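Local coordinates for uncharacterized protein (Bacteroides ovatus, PDB 4IRT), which is of unknown function but, with its BNR repeat-like beta-propeller domain, is a putative neuraminidase that may act on sialic acid-containing glycans, at residues I282-G287 with T345-S350; G49-K52 with Q57-L60. All coordinates share one frame; numbering follows the deposited sequence.

Contact 1 (I282-G287 with T345-S350); sequences IVWNDG and TDVGTS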
loop_
_atom_site.group_PDB
_atom_site.type_symbol
_atom_site.label_atom_id
_atom_site.label_comp_id
_atom_site.label_asym_id
_atom_site.label_seq_id
_atom_site.Cartn_x
_atom_site.Cartn_y
_atom_site.Cartn_z
ATOM N N ILE A 282 12.276 -10.312 -0.662
ATOM C CA ILE A 282 11.677 -9.921 -1.926
ATOM C C ILE A 282 11.407 -11.169 -2.784
ATOM O O ILE A 282 12.216 -12.099 -2.812
ATOM C CB ILE A 282 12.561 -8.864 -2.651
ATOM C CG1 ILE A 282 11.790 -8.204 -3.787
ATOM C CG2 ILE A 282 13.877 -9.465 -3.144
ATOM C CD1 ILE A 282 12.389 -6.895 -4.247
ATOM N N VAL A 283 10.264 -11.171 -3.471
ATOM C CA VAL A 283 9.865 -12.249 -4.378
ATOM C C VAL A 283 9.544 -11.574 -5.704
ATOM O O VAL A 283 8.779 -10.622 -5.741
ATOM C CB VAL A 283 8.634 -12.968 -3.823
ATOM C CG1 VAL A 283 8.037 -13.978 -4.794
ATOM C CG2 VAL A 283 8.931 -13.587 -2.473
ATOM N N TRP A 284 10.084 -12.082 -6.800
ATOM C CA TRP A 284 9.842 -11.484 -8.102
ATOM C C TRP A 284 9.907 -12.514 -9.214
ATOM O O TRP A 284 10.448 -13.618 -9.023
ATOM C CB TRP A 284 10.850 -10.357 -8.374
ATOM C CG TRP A 284 12.246 -10.822 -8.802
ATOM C CD1 TRP A 284 12.756 -10.851 -10.085
ATOM C CD2 TRP A 284 13.292 -11.315 -7.951
ATOM N NE1 TRP A 284 14.045 -11.342 -10.068
ATOM C CE2 TRP A 284 14.391 -11.652 -8.786
ATOM C CE3 TRP A 284 13.401 -11.543 -6.568
ATOM C CZ2 TRP A 284 15.572 -12.150 -8.284
ATOM C CZ3 TRP A 284 14.588 -12.029 -6.078
ATOM C CH2 TRP A 284 15.660 -12.349 -6.951
ATOM N N ASN A 285 9.330 -12.150 -10.351
ATOM C CA ASN A 285 9.264 -13.022 -11.515
ATOM C C ASN A 285 9.947 -12.320 -12.667
ATOM O O ASN A 285 9.698 -11.141 -12.878
ATOM C CB ASN A 285 7.814 -13.312 -11.885
ATOM C CG ASN A 285 7.690 -14.323 -13.016
ATOM O OD1 ASN A 285 7.739 -13.962 -14.193
ATOM N ND2 ASN A 285 7.567 -15.596 -12.653
ATOM N N ASP A 286 10.835 -13.031 -13.352
ATOM C CA ASP A 286 11.674 -12.456 -14.421
ATOM C C ASP A 286 11.091 -12.663 -15.831
ATOM O O ASP A 286 11.728 -12.339 -16.855
ATOM C CB ASP A 286 13.114 -12.989 -14.317
ATOM C CG ASP A 286 13.218 -14.483 -14.530
ATOM O OD1 ASP A 286 12.257 -15.089 -15.055
ATOM O OD2 ASP A 286 14.279 -15.056 -14.174
ATOM N N GLY A 287 9.876 -13.162 -15.873
ATOM C CA GLY A 287 9.176 -13.507 -17.105
ATOM C C GLY A 287 9.076 -15.015 -17.208
ATOM O O GLY A 287 8.162 -15.532 -17.827
ATOM N N THR A 345 22.029 -3.362 -6.331
ATOM C CA THR A 345 22.218 -2.955 -7.718
ATOM C C THR A 345 21.521 -3.925 -8.690
ATOM O O THR A 345 20.953 -3.514 -9.714
ATOM C CB THR A 345 23.716 -2.873 -8.024
ATOM O OG1 THR A 345 24.266 -1.844 -7.207
ATOM C CG2 THR A 345 23.972 -2.521 -9.478
ATOM N N ASP A 346 21.614 -5.199 -8.342
ATOM C CA ASP A 346 21.021 -6.301 -9.091
ATOM C C ASP A 346 20.369 -7.224 -8.078
ATOM O O ASP A 346 21.037 -7.832 -7.223
ATOM C CB ASP A 346 22.076 -7.095 -9.891
ATOM C CG ASP A 346 21.442 -8.142 -10.805
ATOM O OD1 ASP A 346 20.536 -7.793 -11.594
ATOM O OD2 ASP A 346 21.831 -9.299 -10.702
ATOM N N VAL A 347 19.054 -7.309 -8.174
ATOM C CA VAL A 347 18.240 -8.050 -7.208
ATOM C C VAL A 347 18.665 -9.516 -7.041
ATOM O O VAL A 347 18.741 -10.039 -5.918
ATOM C CB VAL A 347 16.737 -7.901 -7.573
ATOM C CG1 VAL A 347 16.415 -8.505 -8.934
ATOM C CG2 VAL A 347 15.850 -8.492 -6.479
ATOM N N GLY A 348 19.014 -10.132 -8.162
ATOM C CA GLY A 348 19.395 -11.536 -8.207
ATOM C C GLY A 348 20.708 -11.835 -7.494
ATOM O O GLY A 348 20.802 -12.848 -6.817
ATOM N N THR A 349 21.714 -10.946 -7.608
ATOM C CA THR A 349 23.074 -11.279 -7.133
ATOM C C THR A 349 23.752 -10.339 -6.142
ATOM O O THR A 349 24.673 -10.770 -5.453
ATOM C CB THR A 349 24.057 -11.446 -8.306
ATOM O OG1 THR A 349 24.135 -10.227 -9.061
ATOM C CG2 THR A 349 23.602 -12.592 -9.200
ATOM N N SER A 350 23.324 -9.085 -6.049
ATOM C CA SER A 350 23.994 -8.158 -5.153
ATOM C C SER A 350 23.779 -8.466 -3.686
ATOM O O SER A 350 22.719 -8.925 -3.260
ATOM C CB SER A 350 23.498 -6.725 -5.375
ATOM O OG SER A 350 23.746 -6.283 -6.684
#

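Contact 2 (G49-K52 with Q57-L60); sequences GKRK and QWTL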
loop_
_atom_site.group_PDB
_atom_site.type_symbol
_atom_site.label_atom_id
_atom_site.label_comp_id
_atom_site.label_asym_id
_atom_site.label_seq_id
_atom_site.Cartn_x
_atom_site.Cartn_y
_atom_site.Cartn_z
ATOM N N GLY A 49 -3.339 18.505 1.429
ATOM C CA GLY A 49 -2.351 19.495 1.106
ATOM C C GLY A 49 -1.750 19.306 -0.267
ATOM O O GLY A 49 -1.819 18.236 -0.841
ATOM N N LYS A 50 -1.147 20.374 -0.782
ATOM C CA LYS A 50 -0.438 20.300 -2.032
ATOM C C LYS A 50 0.694 21.316 -2.078
ATOM O O LYS A 50 0.649 22.352 -1.395
ATOM C CB LYS A 50 -1.382 20.517 -3.217
ATOM C CG LYS A 50 -1.862 21.946 -3.384
ATOM C CD LYS A 50 -3.004 22.075 -4.390
ATOM C CE LYS A 50 -2.524 21.844 -5.815
ATOM N NZ LYS A 50 -3.488 22.283 -6.873
ATOM N N ARG A 51 1.692 21.002 -2.906
ATOM C CA ARG A 51 2.767 21.900 -3.212
ATOM C C ARG A 51 3.212 21.710 -4.656
ATOM O O ARG A 51 2.968 20.658 -5.289
ATOM C CB ARG A 51 3.971 21.652 -2.299
ATOM C CG ARG A 51 4.575 20.258 -2.402
ATOM C CD ARG A 51 6.041 20.207 -2.000
ATOM N NE ARG A 51 6.567 18.831 -2.009
ATOM C CZ ARG A 51 7.864 18.515 -1.928
ATOM N NH1 ARG A 51 8.792 19.471 -1.844
ATOM N NH2 ARG A 51 8.250 17.243 -1.892
ATOM N N LYS A 52 3.933 22.707 -5.159
ATOM C CA LYS A 52 4.805 22.484 -6.315
ATOM C C LYS A 52 6.009 21.684 -5.872
ATOM O O LYS A 52 6.580 21.935 -4.797
ATOM C CB LYS A 52 5.256 23.803 -6.930
ATOM C CG LYS A 52 4.107 24.570 -7.525
ATOM C CD LYS A 52 3.611 23.895 -8.799
ATOM C CE LYS A 52 2.620 24.775 -9.536
ATOM N NZ LYS A 52 2.078 24.126 -10.761
ATOM N N GLN A 57 6.870 25.033 0.114
ATOM C CA GLN A 57 5.705 25.713 0.658
ATOM C C GLN A 57 4.409 24.959 0.316
ATOM O O GLN A 57 3.993 24.889 -0.850
ATOM C CB GLN A 57 5.635 27.155 0.131
ATOM C CG GLN A 57 6.917 27.967 0.294
ATOM C CD GLN A 57 7.463 27.955 1.709
ATOM O OE1 GLN A 57 8.609 27.552 1.949
ATOM N NE2 GLN A 57 6.636 28.373 2.663
ATOM N N TRP A 58 3.766 24.413 1.341
ATOM C CA TRP A 58 2.497 23.704 1.200
ATOM C C TRP A 58 1.288 24.619 1.384
ATOM O O TRP A 58 1.320 25.587 2.147
ATOM C CB TRP A 58 2.402 22.584 2.235
ATOM C CG TRP A 58 3.407 21.497 2.035
ATOM C CD1 TRP A 58 4.690 21.475 2.496
ATOM C CD2 TRP A 58 3.219 20.300 1.309
ATOM N NE1 TRP A 58 5.310 20.327 2.090
ATOM C CE2 TRP A 58 4.425 19.582 1.363
ATOM C CE3 TRP A 58 2.132 19.736 0.626
ATOM C CZ2 TRP A 58 4.580 18.331 0.750
ATOM C CZ3 TRP A 58 2.290 18.517 0.009
ATOM C CH2 TRP A 58 3.508 17.812 0.086
ATOM N N THR A 59 0.228 24.314 0.647
ATOM C CA THR A 59 -1.081 24.817 0.941
ATOM C C THR A 59 -1.785 23.680 1.643
ATOM O O THR A 59 -1.876 22.586 1.121
ATOM C CB THR A 59 -1.801 25.234 -0.350
ATOM O OG1 THR A 59 -1.039 26.290 -0.964
ATOM C CG2 THR A 59 -3.214 25.768 -0.088
ATOM N N LEU A 60 -2.266 23.942 2.848
ATOM C CA LEU A 60 -2.953 22.897 3.631
ATOM C C LEU A 60 -4.392 23.305 3.874
ATOM O O LEU A 60 -4.678 24.489 4.109
ATOM C CB LEU A 60 -2.251 22.662 4.963
ATOM C CG LEU A 60 -0.775 22.265 4.880
ATOM C CD1 LEU A 60 -0.163 22.252 6.274
ATOM C CD2 LEU A 60 -0.584 20.940 4.158
HETATM O O HOH W 1 4.111 25.160 -3.536
#

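Contact 1 (I282-G287 with T345-S350)
Val347 reaches out of a loop and lays both of its methyl groups over one face of the Trp284 indole. CG2 sits above the six-membered ring, 3.7 Å from its centroid and only 9° off the ring normal, a CH-pi contact. CG1 rests over the CE2-CZ2 side of the ring, 3.7 Å from Trp284 CE2. Having CG2 anti to the backbone N and CG1 placed between N and the carbonyl carbon (chi1 63°) sets both branches of the valine down on the same face of the indole. CG2 also meets Ile282 CG2 at 4.0 Å, the two side chains crossing at about a right angle. This apolar part is buried, and Val326 and Trp352 enclose it further. Packing thins along the loop: Gly348 CA approaches Trp284 CZ2 obliquely at 3.9 Å.

On the side away from the indole the loop is more open to solvent and is held by its own bonds. Ser350 OG accepts from Asp346 N at 2.9 Å, while exposed Thr349 OG1 donates to the anti lone pair of Asp346 OD2 at 3.0 Å. At the far end of the strand Asn285 OD1 accepts from Gly287 N in an Asx turn, with exposed Asp286 at its middle.

Strand 278-285 and the loop between strands 340-344 and 353-356 belong to two successive four-stranded antiparallel sheets, so the contact is an apolar seam between adjacent blades of a beta-propeller.

Contact 2 (G49-K52 with Q57-L60)
The indole of Trp58 carries the Arg51 side chain over one face and has the backbone of Gly49 and Lys50 at its rim. Arg51 CG stands 3.5 Å from the centroid of the six-membered ring, 7° off the normal, in a CH-pi contact. Gly49 C and Lys50 N lie at the edge, close to the ring plane. The setting is an antiparallel beta hairpin, strands 45-52 and 59-63, at the outer side of a propeller blade.

Arg51 turns CG between its backbone N and carbonyl carbon (chi1 61°), then runs extended across the indole, bringing NE to 3.4 Å from Trp58 CZ2. The guanidinium is tilted 31° from the ring plane and continues past it to a salt bridge with Glu407 and hydrogen bonds to Gln35 and Ser55. Val7, Val9 and Val405 also pack on Trp58. Replacing Trp58 by alanine would take away the flat surface under the aliphatic part of Arg51, and is likely to open a gap against these valines and leave the arginine freer to shift from Glu407.

Gly49 pairs with Leu60 at a non-hydrogen-bonded position, where a beta carbon would collide with Leu60 CD2. Next along, Lys50 and Thr59 form a hydrogen-bonded pair: Lys50 N donates to Thr59 O at 3.0 Å, and Thr59 N returns a nearly straight bond to Lys50 O at 2.9 Å. Toward the turn a water takes over, accepting from Lys52 N at 2.9 Å and donating to Gln57 O at 2.7 Å.

The two contacts illustrate how a beta-propeller uses tryptophan at two levels of organisation. Contact 2 lies within one blade, joining its two final strands across a short turn; contact 1 lies between blades, linking segments 58 residues apart in sequence. They follow one another along the chain and do not touch: their centres are 37 Å apart and their nearest atoms about 25 Å. Both sit well out from the middle of the molecule, with centres 21 Å (contact 1) and 23 Å (contact 2) from that of the chain. In neuraminidases the substrate site generally lies near the propeller axis; if this protein follows suit, neither contact, both far from the centre, would be expected to border it.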